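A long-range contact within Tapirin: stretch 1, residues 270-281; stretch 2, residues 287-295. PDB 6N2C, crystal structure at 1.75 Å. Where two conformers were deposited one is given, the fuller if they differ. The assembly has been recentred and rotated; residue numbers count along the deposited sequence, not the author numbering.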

# COMPACT_ATOMS: atom_id res chain seq x y z
N SER A 270 1.66 0.41 -7.30
CA SER A 270 2.23 1.56 -6.55
C SER A 270 3.48 2.02 -7.30
O SER A 270 4.49 1.29 -7.39
CB SER A 270 2.54 1.16 -5.10
OG SER A 270 3.33 2.16 -4.44
N ASN A 271 3.40 3.19 -7.90
CA ASN A 271 4.48 3.68 -8.80
C ASN A 271 5.52 4.54 -8.11
O ASN A 271 6.44 4.98 -8.72
CB ASN A 271 3.89 4.37 -10.00
CG ASN A 271 3.09 3.42 -10.79
OD1 ASN A 271 3.56 2.30 -10.99
ND2 ASN A 271 1.94 3.78 -11.22
N SER A 272 5.42 4.78 -6.84
CA SER A 272 6.60 5.36 -6.12
C SER A 272 6.78 4.81 -4.76
O SER A 272 7.82 4.26 -4.49
CB SER A 272 6.43 6.89 -6.11
OG SER A 272 7.39 7.53 -5.29
N LEU A 273 5.80 4.91 -3.88
CA LEU A 273 6.00 4.50 -2.48
C LEU A 273 4.76 3.81 -1.95
O LEU A 273 3.66 4.39 -2.03
CB LEU A 273 6.27 5.76 -1.62
CG LEU A 273 6.49 5.58 -0.11
CD1 LEU A 273 7.54 4.51 0.24
CD2 LEU A 273 6.82 6.89 0.63
N LEU A 274 4.96 2.63 -1.31
CA LEU A 274 3.87 1.90 -0.59
C LEU A 274 4.39 1.72 0.76
O LEU A 274 5.48 1.11 0.94
CB LEU A 274 3.65 0.52 -1.30
CG LEU A 274 2.63 -0.38 -0.69
CD1 LEU A 274 1.30 0.33 -0.76
CD2 LEU A 274 2.54 -1.65 -1.48
N PHE A 275 3.69 2.25 1.78
CA PHE A 275 4.20 2.26 3.14
C PHE A 275 3.10 1.86 4.07
O PHE A 275 2.06 2.52 4.09
CB PHE A 275 4.70 3.70 3.49
CG PHE A 275 5.56 3.78 4.68
CD1 PHE A 275 5.04 3.53 5.96
CD2 PHE A 275 6.92 4.08 4.55
CE1 PHE A 275 5.87 3.59 7.09
CE2 PHE A 275 7.70 4.15 5.67
CZ PHE A 275 7.21 3.89 6.92
N SER A 276 3.35 0.86 4.92
CA SER A 276 2.40 0.54 5.98
C SER A 276 3.16 0.32 7.27
O SER A 276 4.24 -0.23 7.27
CB SER A 276 1.56 -0.69 5.68
OG SER A 276 0.54 -0.88 6.64
N ASP A 277 2.62 0.79 8.38
CA ASP A 277 3.15 0.39 9.65
C ASP A 277 2.69 -1.01 10.08
O ASP A 277 3.12 -1.46 11.19
CB ASP A 277 2.79 1.38 10.73
CG ASP A 277 3.41 2.79 10.45
OD1 ASP A 277 4.59 2.79 10.08
OD2 ASP A 277 2.72 3.83 10.72
N GLY A 278 1.85 -1.65 9.30
CA GLY A 278 1.24 -2.96 9.66
C GLY A 278 1.60 -4.06 8.68
O GLY A 278 2.64 -4.06 8.02
N THR A 279 0.70 -5.00 8.56
CA THR A 279 0.91 -6.18 7.75
C THR A 279 0.22 -6.04 6.42
O THR A 279 -0.94 -5.61 6.37
CB THR A 279 0.39 -7.41 8.51
OG1 THR A 279 1.17 -7.62 9.68
CG2 THR A 279 0.48 -8.64 7.73
N ILE A 280 0.91 -6.40 5.35
CA ILE A 280 0.41 -6.49 4.03
C ILE A 280 0.23 -7.95 3.76
O ILE A 280 1.22 -8.69 3.80
CB ILE A 280 1.37 -5.86 2.97
CG1 ILE A 280 1.55 -4.35 3.28
CG2 ILE A 280 0.80 -6.11 1.55
CD1 ILE A 280 2.52 -3.69 2.28
N SER A 281 -1.00 -8.37 3.59
CA SER A 281 -1.33 -9.81 3.52
C SER A 281 -2.09 -10.21 2.28
O SER A 281 -3.22 -9.72 2.09
CB SER A 281 -2.10 -10.19 4.80
OG SER A 281 -2.55 -11.56 4.69
N GLU A 287 -1.87 -9.54 -6.87
CA GLU A 287 -0.63 -8.97 -7.37
C GLU A 287 -0.35 -7.62 -6.77
O GLU A 287 -1.25 -6.79 -6.73
CB GLU A 287 -0.76 -8.80 -8.88
CG GLU A 287 0.49 -8.23 -9.54
CD GLU A 287 0.41 -8.04 -11.07
OE1 GLU A 287 -0.67 -8.15 -11.69
OE2 GLU A 287 1.49 -7.85 -11.67
N ILE A 288 0.90 -7.39 -6.39
CA ILE A 288 1.38 -6.06 -5.98
C ILE A 288 2.50 -5.75 -6.96
O ILE A 288 3.43 -6.56 -7.14
CB ILE A 288 1.90 -6.09 -4.59
CG1 ILE A 288 0.73 -6.33 -3.63
CG2 ILE A 288 2.51 -4.71 -4.24
CD1 ILE A 288 1.10 -6.22 -2.21
N VAL A 289 2.46 -4.60 -7.60
CA VAL A 289 3.65 -4.13 -8.33
C VAL A 289 4.14 -2.84 -7.63
O VAL A 289 3.37 -1.89 -7.56
CB VAL A 289 3.25 -3.71 -9.77
CG1 VAL A 289 4.50 -3.25 -10.56
CG2 VAL A 289 2.57 -4.84 -10.52
N ALA A 290 5.29 -2.85 -7.00
CA ALA A 290 5.77 -1.73 -6.25
C ALA A 290 7.15 -1.27 -6.69
O ALA A 290 7.94 -2.01 -7.28
CB ALA A 290 5.83 -2.10 -4.79
N ASN A 291 7.45 -0.02 -6.38
CA ASN A 291 8.81 0.50 -6.50
C ASN A 291 9.46 0.41 -5.14
O ASN A 291 10.18 -0.55 -4.90
CB ASN A 291 8.77 1.91 -7.12
CG ASN A 291 8.36 1.93 -8.61
OD1 ASN A 291 8.39 0.91 -9.37
ND2 ASN A 291 7.93 3.13 -9.05
N ALA A 292 9.22 1.36 -4.20
CA ALA A 292 9.68 1.21 -2.84
C ALA A 292 8.51 0.74 -1.98
O ALA A 292 7.41 1.30 -2.07
CB ALA A 292 10.24 2.55 -2.32
N LEU A 293 8.78 -0.22 -1.09
CA LEU A 293 7.78 -0.77 -0.21
C LEU A 293 8.38 -0.86 1.18
O LEU A 293 9.47 -1.42 1.39
CB LEU A 293 7.37 -2.17 -0.78
CG LEU A 293 6.31 -2.94 -0.00
CD1 LEU A 293 5.73 -4.02 -0.92
CD2 LEU A 293 6.76 -3.56 1.26
N PHE A 294 7.68 -0.28 2.16
CA PHE A 294 8.03 -0.42 3.52
C PHE A 294 6.84 -1.06 4.27
O PHE A 294 5.71 -0.64 4.07
CB PHE A 294 8.25 0.95 4.23
CG PHE A 294 9.42 1.77 3.74
CD1 PHE A 294 9.37 2.35 2.48
CD2 PHE A 294 10.49 2.11 4.60
CE1 PHE A 294 10.39 3.22 2.06
CE2 PHE A 294 11.47 2.95 4.17
CZ PHE A 294 11.42 3.49 2.92
N CYS A 295 7.06 -2.03 5.18
CA CYS A 295 5.96 -2.54 5.96
C CYS A 295 6.48 -3.21 7.19
O CYS A 295 7.68 -3.43 7.28
CB CYS A 295 4.98 -3.46 5.15
SG CYS A 295 5.84 -5.00 4.65
O HOH W 1 5.96 1.52 -4.45
O HOH W 2 5.70 -0.17 -9.52
O HOH W 3 6.83 3.07 -11.51

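The apolar centre of this contact is built on two neighbouring strands running parallel, with Leu 273, Leu 274 and Phe 275 set beside Ala 292, Leu 293 and Phe 294. Pairing is like with like at two of the three positions, and alternation sends each pair to one face of the sheet or the other. Leu 274 and Leu 293 share a face, where Leu 274 CD2 lies 4.0 Å from Leu 293 CD1 and 4.1 Å from Ile 288 CG2. Ile 280, whose CA-to-CB bond points toward the second stretch, extends this layer: its CG2 reaches Ile 288 CD1 at 3.8 Å and its CD1 meets Cys 295 CB, also at 3.8 Å. Branched aliphatic chains suit such a place, since their methyls fill a buried layer without any polar group to satisfy.

The opposite face carries the aromatic pair. The Phe 275 and Phe 294 rings are near parallel, planes 26° apart, but slid so that they barely overlap. The slide brings Phe 294 CB over the face of the Phe 275 ring, 3.4 Å from Phe 275 CD2, in a CH-pi contact. Leu 273 CD1 packs 3.6 Å from Phe 294 CD1 and 4.2 Å from Ala 292 CB.

Between these two layers runs the backbone ladder. Leu 274 is its hub: its N donates to Ala 292 O and its O accepts from Phe 294 N, both at 2.9 Å. Ser 276 N continues the pattern to Phe 294 O at 2.9 Å, while Ala 292 N donates to Ser 272 O at 3.2 Å. One residue thus bonds to two partners that flank its neighbour Leu 293, as parallel pairing requires.

Toward the polar edge both chains turn a corner, and the regular ladder gives way to water. Ser 270 N still donates to Val 289 O at 2.9 Å, but Asn 291 N makes only a weak bond to Ser 270 O at 3.4 Å. Water 1 supplements it, accepting from Asn 291 N at 2.9 Å, donating to Ala 292 O at 2.8 Å and bonding Ser 270 OG at 2.7 Å. Asn 291 points toward the first stretch, and its amide engages water at both ends: water 2 joins OD1 to Ser 270 O, each 2.9 Å from the water oxygen, and water 3 accepts from ND2 at 2.7 Å.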